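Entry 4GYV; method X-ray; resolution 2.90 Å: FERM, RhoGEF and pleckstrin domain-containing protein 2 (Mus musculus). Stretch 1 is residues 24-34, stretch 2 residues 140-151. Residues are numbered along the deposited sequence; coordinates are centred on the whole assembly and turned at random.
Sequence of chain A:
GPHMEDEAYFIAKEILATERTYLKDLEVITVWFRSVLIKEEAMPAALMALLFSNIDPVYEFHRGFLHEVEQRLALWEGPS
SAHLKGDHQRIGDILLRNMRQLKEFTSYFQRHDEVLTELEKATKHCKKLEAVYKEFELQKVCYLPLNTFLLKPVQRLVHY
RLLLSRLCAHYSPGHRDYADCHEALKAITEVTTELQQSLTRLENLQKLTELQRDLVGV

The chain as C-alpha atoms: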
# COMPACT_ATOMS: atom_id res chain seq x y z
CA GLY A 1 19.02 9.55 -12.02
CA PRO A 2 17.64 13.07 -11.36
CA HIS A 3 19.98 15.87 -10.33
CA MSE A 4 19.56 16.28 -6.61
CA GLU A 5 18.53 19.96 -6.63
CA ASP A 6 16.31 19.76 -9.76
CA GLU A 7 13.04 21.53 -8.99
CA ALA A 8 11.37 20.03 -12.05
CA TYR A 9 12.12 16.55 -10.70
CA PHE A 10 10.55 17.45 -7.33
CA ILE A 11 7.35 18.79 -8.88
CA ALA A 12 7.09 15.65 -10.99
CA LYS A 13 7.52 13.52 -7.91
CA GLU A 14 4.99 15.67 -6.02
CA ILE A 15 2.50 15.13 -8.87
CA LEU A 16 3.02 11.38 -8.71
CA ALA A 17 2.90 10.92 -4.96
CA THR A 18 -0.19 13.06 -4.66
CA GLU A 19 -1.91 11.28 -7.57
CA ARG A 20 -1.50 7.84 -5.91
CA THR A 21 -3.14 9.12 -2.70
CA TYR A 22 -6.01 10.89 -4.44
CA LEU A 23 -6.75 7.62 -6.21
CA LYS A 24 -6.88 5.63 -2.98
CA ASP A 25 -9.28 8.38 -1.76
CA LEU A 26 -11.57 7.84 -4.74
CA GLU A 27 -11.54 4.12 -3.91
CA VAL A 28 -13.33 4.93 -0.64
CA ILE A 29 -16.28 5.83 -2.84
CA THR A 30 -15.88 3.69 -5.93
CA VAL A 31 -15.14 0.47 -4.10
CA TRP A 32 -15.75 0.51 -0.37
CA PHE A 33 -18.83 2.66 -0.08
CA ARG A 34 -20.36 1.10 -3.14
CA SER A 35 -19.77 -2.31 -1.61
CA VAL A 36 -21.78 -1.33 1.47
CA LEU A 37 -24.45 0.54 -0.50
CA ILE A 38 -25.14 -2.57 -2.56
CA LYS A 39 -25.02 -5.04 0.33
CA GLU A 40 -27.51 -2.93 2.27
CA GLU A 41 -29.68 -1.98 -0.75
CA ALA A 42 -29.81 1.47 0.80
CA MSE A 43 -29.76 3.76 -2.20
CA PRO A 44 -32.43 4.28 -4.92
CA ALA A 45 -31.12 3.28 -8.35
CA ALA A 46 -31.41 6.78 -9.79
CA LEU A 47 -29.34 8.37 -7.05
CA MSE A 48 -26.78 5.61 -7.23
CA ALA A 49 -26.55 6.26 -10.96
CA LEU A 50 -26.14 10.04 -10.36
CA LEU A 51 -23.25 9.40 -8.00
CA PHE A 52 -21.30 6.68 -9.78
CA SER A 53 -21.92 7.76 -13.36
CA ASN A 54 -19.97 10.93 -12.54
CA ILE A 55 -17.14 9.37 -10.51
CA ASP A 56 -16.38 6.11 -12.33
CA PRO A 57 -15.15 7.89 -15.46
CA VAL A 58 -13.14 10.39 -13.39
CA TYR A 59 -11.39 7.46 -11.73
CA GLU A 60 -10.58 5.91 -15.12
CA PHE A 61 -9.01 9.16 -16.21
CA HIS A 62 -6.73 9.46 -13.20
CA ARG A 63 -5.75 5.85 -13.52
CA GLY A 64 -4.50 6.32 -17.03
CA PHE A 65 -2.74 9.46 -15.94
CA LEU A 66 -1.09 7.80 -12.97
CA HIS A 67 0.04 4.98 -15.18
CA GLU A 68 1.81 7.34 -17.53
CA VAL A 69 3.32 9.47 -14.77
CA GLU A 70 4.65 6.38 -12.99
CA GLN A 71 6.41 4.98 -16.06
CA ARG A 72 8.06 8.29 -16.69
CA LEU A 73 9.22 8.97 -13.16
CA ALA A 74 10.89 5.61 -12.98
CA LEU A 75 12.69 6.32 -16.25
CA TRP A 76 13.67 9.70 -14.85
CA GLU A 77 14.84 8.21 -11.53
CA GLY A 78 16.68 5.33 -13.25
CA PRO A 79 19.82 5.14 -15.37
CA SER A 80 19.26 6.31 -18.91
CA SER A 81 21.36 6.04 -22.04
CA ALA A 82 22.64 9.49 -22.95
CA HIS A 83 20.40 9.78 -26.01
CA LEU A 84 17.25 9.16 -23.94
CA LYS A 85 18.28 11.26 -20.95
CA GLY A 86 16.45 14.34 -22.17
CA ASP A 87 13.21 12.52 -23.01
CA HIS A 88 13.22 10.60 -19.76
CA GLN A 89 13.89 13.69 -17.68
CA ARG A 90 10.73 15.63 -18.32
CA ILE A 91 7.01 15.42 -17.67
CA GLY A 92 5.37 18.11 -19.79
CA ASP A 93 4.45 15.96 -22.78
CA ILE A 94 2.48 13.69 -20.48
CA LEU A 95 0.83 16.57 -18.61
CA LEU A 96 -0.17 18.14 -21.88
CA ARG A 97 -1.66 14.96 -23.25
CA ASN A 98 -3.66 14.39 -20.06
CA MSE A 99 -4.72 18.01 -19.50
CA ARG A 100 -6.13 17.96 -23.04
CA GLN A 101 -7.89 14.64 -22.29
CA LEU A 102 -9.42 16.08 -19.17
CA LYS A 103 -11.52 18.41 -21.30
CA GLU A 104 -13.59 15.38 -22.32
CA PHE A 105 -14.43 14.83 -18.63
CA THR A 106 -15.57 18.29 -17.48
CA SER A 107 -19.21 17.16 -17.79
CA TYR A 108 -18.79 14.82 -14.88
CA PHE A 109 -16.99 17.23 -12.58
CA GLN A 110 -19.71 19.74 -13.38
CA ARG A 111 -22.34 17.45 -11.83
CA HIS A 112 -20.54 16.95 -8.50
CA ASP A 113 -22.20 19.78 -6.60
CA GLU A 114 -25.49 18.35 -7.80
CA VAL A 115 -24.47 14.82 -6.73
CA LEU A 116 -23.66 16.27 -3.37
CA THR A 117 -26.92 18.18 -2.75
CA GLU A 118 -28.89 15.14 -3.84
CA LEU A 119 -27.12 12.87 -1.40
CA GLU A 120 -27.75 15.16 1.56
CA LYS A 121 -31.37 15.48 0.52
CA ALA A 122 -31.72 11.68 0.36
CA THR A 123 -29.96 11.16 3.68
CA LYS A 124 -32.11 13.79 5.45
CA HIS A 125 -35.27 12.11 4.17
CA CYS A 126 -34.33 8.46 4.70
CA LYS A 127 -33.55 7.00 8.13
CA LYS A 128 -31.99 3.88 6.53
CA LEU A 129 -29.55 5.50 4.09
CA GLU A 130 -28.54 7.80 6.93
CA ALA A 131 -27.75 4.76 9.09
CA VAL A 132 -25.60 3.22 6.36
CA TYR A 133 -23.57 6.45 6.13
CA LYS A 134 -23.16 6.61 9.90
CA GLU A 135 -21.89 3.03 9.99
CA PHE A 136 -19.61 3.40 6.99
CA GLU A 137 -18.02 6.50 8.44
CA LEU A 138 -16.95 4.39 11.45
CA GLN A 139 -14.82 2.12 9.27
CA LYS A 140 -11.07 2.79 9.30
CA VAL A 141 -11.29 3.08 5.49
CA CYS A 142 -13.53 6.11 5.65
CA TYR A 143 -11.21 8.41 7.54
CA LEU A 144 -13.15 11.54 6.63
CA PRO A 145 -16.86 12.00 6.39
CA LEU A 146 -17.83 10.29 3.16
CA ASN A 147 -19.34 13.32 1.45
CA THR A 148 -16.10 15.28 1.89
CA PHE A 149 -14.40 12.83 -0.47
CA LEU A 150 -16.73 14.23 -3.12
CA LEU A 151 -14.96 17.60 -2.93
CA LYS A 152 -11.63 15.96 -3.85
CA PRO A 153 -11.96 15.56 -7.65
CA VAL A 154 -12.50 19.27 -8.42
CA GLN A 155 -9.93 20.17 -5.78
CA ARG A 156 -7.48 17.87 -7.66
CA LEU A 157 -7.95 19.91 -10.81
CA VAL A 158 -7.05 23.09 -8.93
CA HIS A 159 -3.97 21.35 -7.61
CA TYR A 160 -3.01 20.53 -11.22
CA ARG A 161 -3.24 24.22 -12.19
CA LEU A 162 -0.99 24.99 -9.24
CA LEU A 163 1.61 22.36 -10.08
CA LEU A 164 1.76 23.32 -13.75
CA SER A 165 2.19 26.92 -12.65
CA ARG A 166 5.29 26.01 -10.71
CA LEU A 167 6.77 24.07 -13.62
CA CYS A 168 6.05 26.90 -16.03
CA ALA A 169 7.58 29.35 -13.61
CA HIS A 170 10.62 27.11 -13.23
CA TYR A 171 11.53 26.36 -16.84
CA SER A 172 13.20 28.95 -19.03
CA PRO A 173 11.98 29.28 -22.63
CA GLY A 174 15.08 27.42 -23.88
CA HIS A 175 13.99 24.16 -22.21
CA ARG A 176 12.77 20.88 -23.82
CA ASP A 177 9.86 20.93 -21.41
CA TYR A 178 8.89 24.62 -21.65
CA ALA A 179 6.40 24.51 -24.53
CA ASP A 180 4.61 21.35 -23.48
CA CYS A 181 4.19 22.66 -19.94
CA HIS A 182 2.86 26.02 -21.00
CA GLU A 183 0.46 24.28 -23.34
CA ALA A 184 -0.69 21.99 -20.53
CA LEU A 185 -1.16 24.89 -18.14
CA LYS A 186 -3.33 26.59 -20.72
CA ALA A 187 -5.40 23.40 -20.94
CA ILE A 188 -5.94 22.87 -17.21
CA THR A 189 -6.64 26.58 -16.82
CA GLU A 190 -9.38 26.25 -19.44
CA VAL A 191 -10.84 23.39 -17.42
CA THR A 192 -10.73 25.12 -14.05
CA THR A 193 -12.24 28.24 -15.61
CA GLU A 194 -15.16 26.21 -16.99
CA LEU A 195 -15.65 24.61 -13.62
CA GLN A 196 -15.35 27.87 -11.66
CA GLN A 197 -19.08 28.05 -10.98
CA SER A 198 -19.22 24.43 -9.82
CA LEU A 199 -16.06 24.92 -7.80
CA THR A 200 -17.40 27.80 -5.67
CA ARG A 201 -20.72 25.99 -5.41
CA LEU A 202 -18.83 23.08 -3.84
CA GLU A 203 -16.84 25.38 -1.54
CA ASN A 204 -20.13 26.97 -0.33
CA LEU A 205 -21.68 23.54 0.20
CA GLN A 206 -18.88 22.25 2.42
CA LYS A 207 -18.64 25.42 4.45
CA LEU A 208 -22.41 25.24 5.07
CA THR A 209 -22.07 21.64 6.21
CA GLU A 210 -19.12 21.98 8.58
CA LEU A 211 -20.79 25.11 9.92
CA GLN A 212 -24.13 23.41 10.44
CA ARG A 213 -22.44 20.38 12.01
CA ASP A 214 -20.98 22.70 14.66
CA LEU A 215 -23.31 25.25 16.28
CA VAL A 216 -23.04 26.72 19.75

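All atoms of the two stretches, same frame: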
# COMPACT_ATOMS: atom_id res chain seq x y z
N LYS A 24 -6.45 6.38 -4.14
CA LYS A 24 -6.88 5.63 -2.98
C LYS A 24 -8.10 6.32 -2.30
O LYS A 24 -8.97 5.64 -1.76
CB LYS A 24 -5.72 5.48 -1.99
CG LYS A 24 -4.69 4.41 -2.34
CD LYS A 24 -4.67 3.28 -1.29
CE LYS A 24 -4.08 1.96 -1.83
NZ LYS A 24 -2.60 2.02 -2.08
N ASP A 25 -8.16 7.65 -2.35
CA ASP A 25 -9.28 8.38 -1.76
C ASP A 25 -10.56 8.15 -2.57
O ASP A 25 -11.61 7.88 -2.00
CB ASP A 25 -8.97 9.89 -1.63
CG ASP A 25 -8.04 10.19 -0.45
OD1 ASP A 25 -7.94 9.34 0.46
OD2 ASP A 25 -7.40 11.28 -0.44
N LEU A 26 -10.45 8.22 -3.89
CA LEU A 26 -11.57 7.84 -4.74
C LEU A 26 -12.05 6.41 -4.46
O LEU A 26 -13.25 6.12 -4.52
CB LEU A 26 -11.20 7.96 -6.21
CG LEU A 26 -10.96 9.37 -6.74
CD1 LEU A 26 -10.86 9.32 -8.26
CD2 LEU A 26 -12.05 10.35 -6.24
N GLU A 27 -11.12 5.50 -4.17
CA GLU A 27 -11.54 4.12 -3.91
C GLU A 27 -12.47 3.97 -2.69
O GLU A 27 -13.24 3.03 -2.61
CB GLU A 27 -10.35 3.16 -3.87
CG GLU A 27 -9.59 3.15 -5.19
CD GLU A 27 -8.47 2.13 -5.28
OE1 GLU A 27 -7.97 1.60 -4.25
OE2 GLU A 27 -8.08 1.88 -6.43
N VAL A 28 -12.39 4.91 -1.75
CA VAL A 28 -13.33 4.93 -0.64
C VAL A 28 -14.75 4.97 -1.17
O VAL A 28 -15.65 4.32 -0.64
CB VAL A 28 -13.16 6.16 0.26
CG1 VAL A 28 -14.20 6.13 1.37
CG2 VAL A 28 -11.78 6.20 0.85
N ILE A 29 -14.96 5.74 -2.23
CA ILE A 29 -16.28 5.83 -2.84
C ILE A 29 -16.55 4.73 -3.83
O ILE A 29 -17.55 4.03 -3.73
CB ILE A 29 -16.45 7.13 -3.60
CG1 ILE A 29 -16.36 8.31 -2.64
CG2 ILE A 29 -17.76 7.14 -4.34
CD1 ILE A 29 -16.07 9.61 -3.38
N THR A 30 -15.64 4.58 -4.80
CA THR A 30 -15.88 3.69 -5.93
C THR A 30 -15.93 2.22 -5.56
O THR A 30 -16.63 1.44 -6.20
CB THR A 30 -14.85 3.91 -7.03
OG1 THR A 30 -13.57 3.40 -6.62
CG2 THR A 30 -14.77 5.37 -7.31
N VAL A 31 -15.18 1.85 -4.52
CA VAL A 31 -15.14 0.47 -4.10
C VAL A 31 -15.83 0.24 -2.77
O VAL A 31 -16.79 -0.51 -2.69
CB VAL A 31 -13.70 -0.07 -4.10
CG1 VAL A 31 -13.61 -1.41 -3.38
CG2 VAL A 31 -13.24 -0.25 -5.50
N TRP A 32 -15.36 0.91 -1.72
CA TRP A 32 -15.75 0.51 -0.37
C TRP A 32 -17.14 0.93 0.04
O TRP A 32 -17.86 0.15 0.69
CB TRP A 32 -14.69 0.96 0.63
CG TRP A 32 -13.41 0.38 0.22
CD1 TRP A 32 -12.36 1.03 -0.31
CD2 TRP A 32 -13.07 -1.01 0.21
NE1 TRP A 32 -11.36 0.16 -0.62
CE2 TRP A 32 -11.77 -1.11 -0.32
CE3 TRP A 32 -13.72 -2.18 0.61
CZ2 TRP A 32 -11.11 -2.33 -0.46
CZ3 TRP A 32 -13.07 -3.39 0.46
CH2 TRP A 32 -11.77 -3.45 -0.07
N PHE A 33 -17.52 2.14 -0.34
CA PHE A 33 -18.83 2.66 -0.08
C PHE A 33 -19.83 1.90 -0.92
O PHE A 33 -20.87 1.44 -0.44
CB PHE A 33 -18.89 4.15 -0.46
CG PHE A 33 -20.12 4.85 0.04
CD1 PHE A 33 -20.58 4.65 1.34
CD2 PHE A 33 -20.82 5.72 -0.79
CE1 PHE A 33 -21.73 5.28 1.80
CE2 PHE A 33 -21.97 6.36 -0.33
CZ PHE A 33 -22.42 6.14 0.96
N ARG A 34 -19.49 1.76 -2.19
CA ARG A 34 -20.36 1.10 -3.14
C ARG A 34 -20.65 -0.33 -2.72
O ARG A 34 -21.75 -0.82 -2.90
CB ARG A 34 -19.69 1.08 -4.50
CG ARG A 34 -20.58 0.70 -5.62
CD ARG A 34 -19.70 0.40 -6.76
NE ARG A 34 -20.08 1.08 -7.97
CZ ARG A 34 -19.22 1.67 -8.78
NH1 ARG A 34 -17.92 1.68 -8.48
NH2 ARG A 34 -19.67 2.26 -9.88
N LYS A 140 -12.38 2.16 9.41
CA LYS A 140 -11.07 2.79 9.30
C LYS A 140 -10.85 3.35 7.89
O LYS A 140 -10.14 4.34 7.72
CB LYS A 140 -9.91 1.83 9.71
N VAL A 141 -11.48 2.73 6.90
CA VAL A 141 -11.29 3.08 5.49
C VAL A 141 -11.79 4.48 5.18
O VAL A 141 -11.24 5.18 4.33
CB VAL A 141 -12.13 2.17 4.60
CG1 VAL A 141 -11.46 2.06 3.29
CG2 VAL A 141 -12.29 0.80 5.26
N CYS A 142 -12.87 4.84 5.85
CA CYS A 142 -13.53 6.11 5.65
C CYS A 142 -13.04 7.04 6.74
O CYS A 142 -13.70 7.21 7.76
CB CYS A 142 -15.04 5.90 5.77
SG CYS A 142 -16.01 7.20 5.05
N TYR A 143 -11.88 7.63 6.51
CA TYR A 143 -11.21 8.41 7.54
C TYR A 143 -11.66 9.86 7.56
O TYR A 143 -11.29 10.62 8.45
CB TYR A 143 -9.69 8.32 7.40
CG TYR A 143 -9.15 8.93 6.14
CD1 TYR A 143 -9.23 8.26 4.93
CD2 TYR A 143 -8.52 10.17 6.16
CE1 TYR A 143 -8.72 8.84 3.74
CE2 TYR A 143 -8.01 10.75 4.99
CZ TYR A 143 -8.11 10.09 3.79
OH TYR A 143 -7.60 10.67 2.63
N LEU A 144 -12.46 10.26 6.57
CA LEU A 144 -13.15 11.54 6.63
C LEU A 144 -14.61 11.24 6.44
O LEU A 144 -14.97 10.12 6.09
CB LEU A 144 -12.71 12.49 5.53
CG LEU A 144 -11.21 12.52 5.27
CD1 LEU A 144 -11.02 13.10 3.91
CD2 LEU A 144 -10.53 13.36 6.33
N PRO A 145 -15.46 12.23 6.71
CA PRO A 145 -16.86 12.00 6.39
C PRO A 145 -16.98 11.75 4.90
O PRO A 145 -16.36 12.47 4.11
CB PRO A 145 -17.53 13.31 6.76
CG PRO A 145 -16.54 14.09 7.53
CD PRO A 145 -15.30 13.31 7.70
N LEU A 146 -17.74 10.73 4.54
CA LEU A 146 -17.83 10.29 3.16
C LEU A 146 -18.04 11.43 2.16
O LEU A 146 -17.24 11.60 1.25
CB LEU A 146 -18.91 9.23 2.97
CG LEU A 146 -18.83 8.90 1.48
CD1 LEU A 146 -18.05 7.63 1.20
CD2 LEU A 146 -20.20 8.90 0.88
N ASN A 147 -19.09 12.21 2.36
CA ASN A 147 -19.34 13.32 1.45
C ASN A 147 -18.15 14.27 1.22
O ASN A 147 -18.08 14.93 0.19
CB ASN A 147 -20.59 14.10 1.88
CG ASN A 147 -21.89 13.38 1.51
OD1 ASN A 147 -21.88 12.40 0.78
ND2 ASN A 147 -23.01 13.89 2.00
N THR A 148 -17.19 14.34 2.13
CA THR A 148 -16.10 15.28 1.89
C THR A 148 -15.09 14.73 0.87
O THR A 148 -14.28 15.48 0.30
CB THR A 148 -15.44 15.81 3.20
OG1 THR A 148 -14.42 14.93 3.63
CG2 THR A 148 -16.45 15.96 4.33
N PHE A 149 -15.16 13.43 0.61
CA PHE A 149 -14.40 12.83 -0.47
C PHE A 149 -14.90 13.33 -1.80
O PHE A 149 -14.16 13.35 -2.76
CB PHE A 149 -14.48 11.30 -0.45
CG PHE A 149 -13.72 10.66 0.68
CD1 PHE A 149 -12.36 10.36 0.53
CD2 PHE A 149 -14.34 10.39 1.90
CE1 PHE A 149 -11.64 9.77 1.58
CE2 PHE A 149 -13.62 9.80 2.94
CZ PHE A 149 -12.27 9.49 2.78
N LEU A 150 -16.17 13.71 -1.87
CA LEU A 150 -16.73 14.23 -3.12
C LEU A 150 -16.20 15.60 -3.54
O LEU A 150 -16.34 16.00 -4.70
CB LEU A 150 -18.24 14.28 -3.04
CG LEU A 150 -18.85 12.90 -3.16
CD1 LEU A 150 -20.36 13.02 -3.05
CD2 LEU A 150 -18.47 12.35 -4.49
N LEU A 151 -15.59 16.32 -2.60
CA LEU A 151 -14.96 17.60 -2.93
C LEU A 151 -13.54 17.41 -3.48
O LEU A 151 -12.91 18.38 -3.89
CB LEU A 151 -14.88 18.50 -1.69
CG LEU A 151 -16.19 18.79 -0.96
CD1 LEU A 151 -15.92 19.28 0.44
CD2 LEU A 151 -16.95 19.80 -1.74

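Residues 24-34 form one length of a longer helix, and residues 140-151 cross one side of it as a loop that tightens into a short, weakly bonded helical turn at about 146-149. The backbones come nearest at V28 and C142, whose CA atoms lie 6.4 Å apart, and at D25 and F149, with CA atoms 6.9 Å apart. No backbone hydrogen bond joins the stretches, so side chains do the work. Between 28 and 33 the helix widens into a pi-type turn, with W32 N bonding E27 O and F33 N bonding V28 O.

V141 comes first. Its CG1 lies over one face of the W32 indole, 3.9 Å from W32 CD1, a CH-pi contact in which a compact methyl meets a flat aromatic surface. C142 adds a looser apolar touch, its SG 4.2 Å from V28 CG1. Y143 supplies the polar link: its CB points sideways, yet the long ring carries the hydroxyl to the helix, where Y143 OH donates a hydrogen bond to D25 OD1 at 2.6 Å. Tyrosine suits this place because it combines reach with a donor for the buried carboxylate.

L144 and P145 make no contact with the helix; P145 O instead accepts a bond from T148 N within the turn. L146 then points toward the helix and packs CD2 over the face of the F33 ring, 3.3 Å from F33 CE2, while its CD1 lies 4.1 Å from V28 CG1. F149 also turns inward. V28 CG1 sits over its ring face, 4.1 Å from the ring centroid, and I29 CD1 approaches F149 CB at 3.7 Å. Branched V28 and I29 thus offer methyl groups to a broad aromatic side chain. Finally, L150 starts away from the helix, but its CD2 returns to within 3.8 Å of I29 CD1, extending the apolar packing.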